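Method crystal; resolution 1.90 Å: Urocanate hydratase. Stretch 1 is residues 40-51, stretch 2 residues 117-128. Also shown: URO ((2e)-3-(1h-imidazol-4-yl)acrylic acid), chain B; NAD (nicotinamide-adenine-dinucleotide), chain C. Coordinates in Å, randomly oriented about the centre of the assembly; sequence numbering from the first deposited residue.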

# COMPACT_ATOMS: atom_id res chain seq x y z
N ILE A 40 -3.96 -16.49 -17.30
CA ILE A 40 -5.12 -16.10 -16.49
C ILE A 40 -5.48 -17.25 -15.56
O ILE A 40 -5.75 -18.37 -16.01
N VAL A 41 -5.46 -16.99 -14.25
CA VAL A 41 -5.78 -18.05 -13.29
C VAL A 41 -7.29 -18.12 -13.03
O VAL A 41 -7.89 -19.20 -13.08
N TYR A 42 -7.94 -16.98 -12.78
CA TYR A 42 -9.36 -16.99 -12.45
C TYR A 42 -9.88 -15.57 -12.55
O TYR A 42 -9.14 -14.62 -12.88
N ALA A 43 -11.18 -15.40 -12.30
CA ALA A 43 -11.78 -14.06 -12.21
C ALA A 43 -11.54 -13.24 -13.48
O ALA A 43 -11.33 -12.02 -13.44
N ALA A 44 -11.53 -13.93 -14.62
CA ALA A 44 -11.58 -13.34 -15.96
C ALA A 44 -10.25 -12.77 -16.41
O ALA A 44 -9.85 -12.94 -17.57
N LEU A 45 -9.55 -12.07 -15.51
CA LEU A 45 -8.27 -11.50 -15.94
C LEU A 45 -7.24 -11.45 -14.81
O LEU A 45 -6.27 -10.69 -14.90
N ALA A 46 -7.40 -12.28 -13.77
CA ALA A 46 -6.41 -12.34 -12.70
C ALA A 46 -5.26 -13.19 -13.19
O ALA A 46 -5.44 -14.36 -13.50
N LYS A 47 -4.07 -12.60 -13.30
CA LYS A 47 -2.98 -13.25 -13.99
C LYS A 47 -1.87 -13.66 -13.02
O LYS A 47 -1.63 -13.01 -12.00
N ALA A 48 -1.17 -14.72 -13.39
CA ALA A 48 -0.07 -15.22 -12.58
C ALA A 48 1.21 -14.45 -12.78
O ALA A 48 2.12 -14.56 -11.95
N ALA A 49 1.36 -13.76 -13.92
CA ALA A 49 2.57 -12.98 -14.21
C ALA A 49 2.18 -11.97 -15.27
O ALA A 49 1.12 -12.07 -15.86
N ARG A 50 3.07 -11.01 -15.52
CA ARG A 50 2.63 -9.94 -16.41
C ARG A 50 2.56 -10.44 -17.85
O ARG A 50 1.71 -9.99 -18.62
N ASN A 51 3.43 -11.36 -18.22
CA ASN A 51 3.53 -11.82 -19.60
C ASN A 51 4.47 -13.01 -19.59
O ASN A 51 5.05 -13.36 -18.55
N LEU A 117 1.22 -3.12 -16.24
CA LEU A 117 0.72 -3.83 -15.07
C LEU A 117 -0.22 -4.95 -15.48
O LEU A 117 -0.55 -5.12 -16.66
N ILE A 118 -0.63 -5.73 -14.49
CA ILE A 118 -1.50 -6.85 -14.75
C ILE A 118 -2.40 -6.72 -13.49
O ILE A 118 -2.02 -6.06 -12.51
N TRP A 119 -3.61 -7.25 -13.51
CA TRP A 119 -4.34 -7.45 -12.25
C TRP A 119 -3.96 -8.81 -11.68
O TRP A 119 -3.98 -9.80 -12.40
N GLY A 120 -3.62 -8.86 -10.38
CA GLY A 120 -3.19 -10.12 -9.81
C GLY A 120 -4.27 -10.94 -9.14
O GLY A 120 -3.95 -11.96 -8.52
N GLY A 121 -5.54 -10.55 -9.28
CA GLY A 121 -6.56 -11.15 -8.45
C GLY A 121 -6.21 -10.98 -6.98
O GLY A 121 -5.55 -10.02 -6.56
N LEU A 122 -6.72 -11.91 -6.16
CA LEU A 122 -6.18 -12.03 -4.82
C LEU A 122 -5.05 -13.04 -4.79
O LEU A 122 -3.92 -12.70 -4.42
N THR A 123 -5.30 -14.25 -5.29
CA THR A 123 -4.30 -15.30 -5.15
C THR A 123 -3.63 -15.68 -6.47
O THR A 123 -2.84 -16.63 -6.47
N ALA A 124 -3.92 -15.00 -7.58
CA ALA A 124 -3.33 -15.40 -8.86
C ALA A 124 -1.86 -15.01 -8.94
O ALA A 124 -0.98 -15.86 -9.14
N ALA A 125 -1.57 -13.72 -8.80
CA ALA A 125 -0.19 -13.29 -9.03
C ALA A 125 0.74 -13.66 -7.88
O ALA A 125 1.96 -13.58 -8.05
N ALA A 126 0.19 -14.04 -6.73
CA ALA A 126 1.00 -14.55 -5.64
C ALA A 126 1.04 -16.07 -5.59
O ALA A 126 1.72 -16.63 -4.73
N TRP A 127 0.31 -16.74 -6.49
CA TRP A 127 0.45 -18.17 -6.80
C TRP A 127 -0.15 -18.92 -5.62
O TRP A 127 0.38 -19.95 -5.17
N GLN A 128 -1.24 -18.40 -5.05
CA GLN A 128 -1.80 -18.99 -3.83
C GLN A 128 -3.14 -19.68 -4.08
O GLN A 128 -3.77 -20.17 -3.13

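The contact between these two stretches, which buries 715 Å² in total, combines small side chains with two tryptophans, a tyrosine, Ile-118 and the long chains of Lys-47 and Arg-50. One apolar cluster gathers round the methyl of Ala-124. Ala-124 points toward the first stretch, and its CB lies 3.7 Å from Val-41 CB and 3.7 Å from Ala-46 CB, while Tyr-42 CE1 comes within 3.8 Å of the same Ala-124 CB. Val-41, in the t rotamer, also points toward its partner. The backbones also run close here: the CA atoms of Ala-46 and Gly-121 are 4.4 Å apart, and those of Ala-48 and Ala-125 4.0 Å.

Glycine sets the next rule. A CB on Gly-121 would stand 2.7 Å from Ala-46 CB, a clash, and a tight 3.1 Å from Tyr-42 OH; the positive phi of this residue favours glycine as well. At Gly-120 the obstacle is within its own stretch, where a CB would meet Ala-125 CB at 2.8 Å.

The larger side chains make the remaining apolar contacts, the charged ones through their carbon stems or a flat face. Trp-119, chi1 t, points toward the first stretch and has the largest area covered by it. Its CZ3 touches Ala-43 CB and Ala-46 CB, each at 3.7 Å, and its CE3 lies 3.8 Å from Leu-45 CD2; Leu-45 starts sideways, but its p/t rotamer brings its end nearer. Ile-118 (t, p) also points in, and its CD1 meets Lys-47 CD at a very short 3.1 Å. Here the lysine contributes its aliphatic stem, while its end leads away and NZ bonds to a residue just outside the stretches. Arg-50 lays its guanidinium face over Leu-117 CA, with NE 4.1 Å from that CA.

Four direct hydrogen bonds cross the contact, and two depend on Tyr-42. With chi1 p, its ring reaches across so that OH accepts from Leu-122 N at 2.9 Å and from Thr-123 N at 3.0 Å. One hydroxyl thus gathers two successive amides. Trp-127, chi1 m, brings its indole edge to the first stretch, and its NE1 donates to Ala-48 O at 3.0 Å. The fourth bond is between backbones: Lys-47 N donates to Trp-119 O at 2.9 Å.

Two waters bridge the stretches, one between a carbonyl and an amide, the other between two carbonyls. One donates to Leu-45 O and accepts from Trp-119 N, its oxygen 2.8 Å from each; the other donates to both Ala-48 O and Ala-125 O, its oxygen 2.9 Å and 3.0 Å away.

The bound groups draw on the same residues, as suits a urocanate hydratase. Thr-123 OG1 (chi1 p) donates to URO OAB at 2.5 Å, and Tyr-42 OH lies just 2.3 Å from URO NAG. Leu-122, m/t, brings CG to 3.3 Å from URO CAE. On the NAD, Ala-43 N donates to O1N at 2.9 Å, and this oxygen also sits at the tyrosine ring edge, 3.3 Å from Tyr-42 CD2.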

# COMPACT_ATOMS: atom_id res chain seq x y z
CB ILE A 40 -6.31 -15.69 -17.36
CG1 ILE A 40 -6.00 -14.39 -18.11
CG2 ILE A 40 -7.55 -15.51 -16.51
CD1 ILE A 40 -7.05 -14.04 -19.15
CB VAL A 41 -4.98 -17.84 -11.99
CG1 VAL A 41 -5.30 -18.95 -10.97
CG2 VAL A 41 -3.47 -17.78 -12.31
CB TYR A 42 -9.57 -17.63 -11.07
CG TYR A 42 -9.14 -16.77 -9.89
CD1 TYR A 42 -7.82 -16.63 -9.55
CD2 TYR A 42 -10.09 -16.10 -9.14
CE1 TYR A 42 -7.43 -15.84 -8.44
CE2 TYR A 42 -9.73 -15.30 -8.07
CZ TYR A 42 -8.38 -15.19 -7.72
OH TYR A 42 -8.02 -14.43 -6.64
CB ALA A 43 -11.28 -13.32 -10.99
CB ALA A 44 -12.65 -12.24 -16.04
CB LEU A 45 -8.51 -10.11 -16.54
CG LEU A 45 -8.87 -8.99 -15.56
CD1 LEU A 45 -8.69 -7.62 -16.28
CD2 LEU A 45 -10.33 -9.12 -15.01
CB ALA A 46 -7.02 -12.91 -11.43
CB LYS A 47 -2.43 -12.31 -15.06
CG LYS A 47 -3.42 -12.09 -16.22
CD LYS A 47 -2.76 -11.39 -17.38
CE LYS A 47 -3.63 -11.36 -18.63
NZ LYS A 47 -2.87 -11.81 -19.86
CB ALA A 48 0.18 -16.70 -12.91
CB ALA A 49 3.73 -13.84 -14.73
CB ARG A 50 3.55 -8.72 -16.32
CG ARG A 50 2.94 -7.56 -17.06
CD ARG A 50 3.80 -6.34 -17.01
NE ARG A 50 4.19 -5.95 -15.63
CZ ARG A 50 4.93 -4.89 -15.35
NH1 ARG A 50 5.36 -4.12 -16.35
NH2 ARG A 50 5.29 -4.63 -14.10
CB ASN A 51 4.02 -10.70 -20.53
CG ASN A 51 5.22 -9.97 -19.94
OD1 ASN A 51 6.20 -10.61 -19.55
ND2 ASN A 51 5.14 -8.64 -19.86
CB LEU A 117 0.02 -2.88 -14.10
CG LEU A 117 -1.16 -2.16 -14.75
CD1 LEU A 117 -2.39 -2.99 -14.79
CD2 LEU A 117 -1.47 -1.01 -13.76
CB ILE A 118 -0.59 -8.12 -14.74
CG1 ILE A 118 -1.23 -9.24 -15.34
CG2 ILE A 118 -0.31 -8.59 -13.31
CD1 ILE A 118 -1.29 -8.69 -16.80
CB TRP A 119 -5.86 -7.43 -12.42
CG TRP A 119 -6.65 -7.62 -11.14
CD1 TRP A 119 -6.44 -6.98 -9.94
CD2 TRP A 119 -7.77 -8.49 -10.93
NE1 TRP A 119 -7.36 -7.40 -9.01
CE2 TRP A 119 -8.19 -8.32 -9.59
CE3 TRP A 119 -8.44 -9.42 -11.73
CZ2 TRP A 119 -9.24 -9.04 -9.03
CZ3 TRP A 119 -9.50 -10.13 -11.18
CH2 TRP A 119 -9.90 -9.93 -9.86
CB LEU A 122 -7.29 -12.43 -3.82
CG LEU A 122 -8.48 -11.48 -3.76
CD1 LEU A 122 -9.44 -11.82 -2.62
CD2 LEU A 122 -7.97 -10.05 -3.62
CB THR A 123 -4.94 -16.53 -4.53
OG1 THR A 123 -6.05 -16.90 -5.35
CG2 THR A 123 -5.39 -16.24 -3.10
CB ALA A 124 -4.10 -14.78 -10.03
CB ALA A 125 -0.11 -11.80 -9.27
CB ALA A 126 0.48 -13.99 -4.31
CB TRP A 127 1.92 -18.52 -6.92
CG TRP A 127 2.58 -17.72 -8.01
CD1 TRP A 127 2.00 -16.94 -8.99
CD2 TRP A 127 3.92 -17.25 -7.89
NE1 TRP A 127 2.97 -16.14 -9.60
CE2 TRP A 127 4.15 -16.31 -8.93
CE3 TRP A 127 4.98 -17.58 -7.03
CZ2 TRP A 127 5.39 -15.71 -9.12
CZ3 TRP A 127 6.23 -16.98 -7.24
CH2 TRP A 127 6.42 -16.06 -8.27
CB GLN A 128 -1.92 -17.91 -2.72
CG GLN A 128 -0.54 -17.39 -2.35
CD GLN A 128 -0.51 -16.05 -1.58
OE1 GLN A 128 -1.42 -15.20 -1.69
NE2 GLN A 128 0.58 -15.85 -0.84
OAA URO B . -9.45 -18.68 -2.99
CAI URO B . -8.78 -18.05 -3.91
OAB URO B . -7.80 -18.46 -4.38
CAC URO B . -9.25 -16.73 -4.37
CAD URO B . -10.34 -16.22 -3.85
CAJ URO B . -10.64 -14.95 -4.41
CAF URO B . -11.81 -14.26 -4.35
NAH URO B . -11.78 -13.17 -5.17
CAE URO B . -10.59 -13.19 -5.72
NAG URO B . -9.86 -14.25 -5.30
PA NAD C . -14.43 -16.62 -13.80
O1A NAD C . -14.41 -15.44 -14.77
O2A NAD C . -13.56 -17.81 -13.87
O5B NAD C . -15.95 -17.29 -14.12
C5B NAD C . -16.96 -16.37 -14.27
C4B NAD C . -18.17 -17.23 -14.86
O4B NAD C . -19.30 -16.46 -15.13
C3B NAD C . -17.61 -17.76 -16.23
O3B NAD C . -17.80 -19.11 -16.32
C2B NAD C . -18.48 -16.99 -17.27
O2B NAD C . -18.83 -17.76 -18.36
C1B NAD C . -19.76 -16.85 -16.44
N9A NAD C . -20.62 -15.73 -16.85
C8A NAD C . -20.28 -14.46 -17.28
N7A NAD C . -21.32 -13.71 -17.57
C5A NAD C . -22.41 -14.52 -17.29
C6A NAD C . -23.81 -14.31 -17.40
N6A NAD C . -24.31 -13.13 -17.81
N1A NAD C . -24.67 -15.31 -17.05
C2A NAD C . -24.10 -16.48 -16.66
N3A NAD C . -22.81 -16.82 -16.52
C4A NAD C . -21.98 -15.80 -16.85
O3 NAD C . -14.58 -15.83 -12.46
PN NAD C . -14.38 -16.58 -11.07
O1N NAD C . -13.00 -16.89 -10.55
O2N NAD C . -15.50 -17.59 -10.93
O5D NAD C . -14.87 -15.41 -9.91
C5D NAD C . -16.20 -14.92 -10.12
C4D NAD C . -16.46 -13.79 -9.16
O4D NAD C . -16.09 -14.15 -7.84
C3D NAD C . -15.37 -12.68 -9.60
O3D NAD C . -15.94 -11.37 -9.59
C2D NAD C . -14.27 -12.77 -8.48
O2D NAD C . -13.69 -11.58 -8.12
C1D NAD C . -15.36 -13.04 -7.40
N1N NAD C . -14.90 -13.28 -6.02
C2N NAD C . -14.41 -12.13 -5.45
C3N NAD C . -13.98 -12.11 -4.13
C7N NAD C . -13.39 -10.79 -3.62
O7N NAD C . -13.39 -10.45 -2.44
N7N NAD C . -12.76 -9.98 -4.55
C4N NAD C . -14.12 -13.30 -3.41
C5N NAD C . -14.64 -14.44 -4.02
C6N NAD C . -15.07 -14.42 -5.36
O HOH W 1 -4.82 -8.43 -15.70
O HOH W 2 3.55 -12.56 -10.32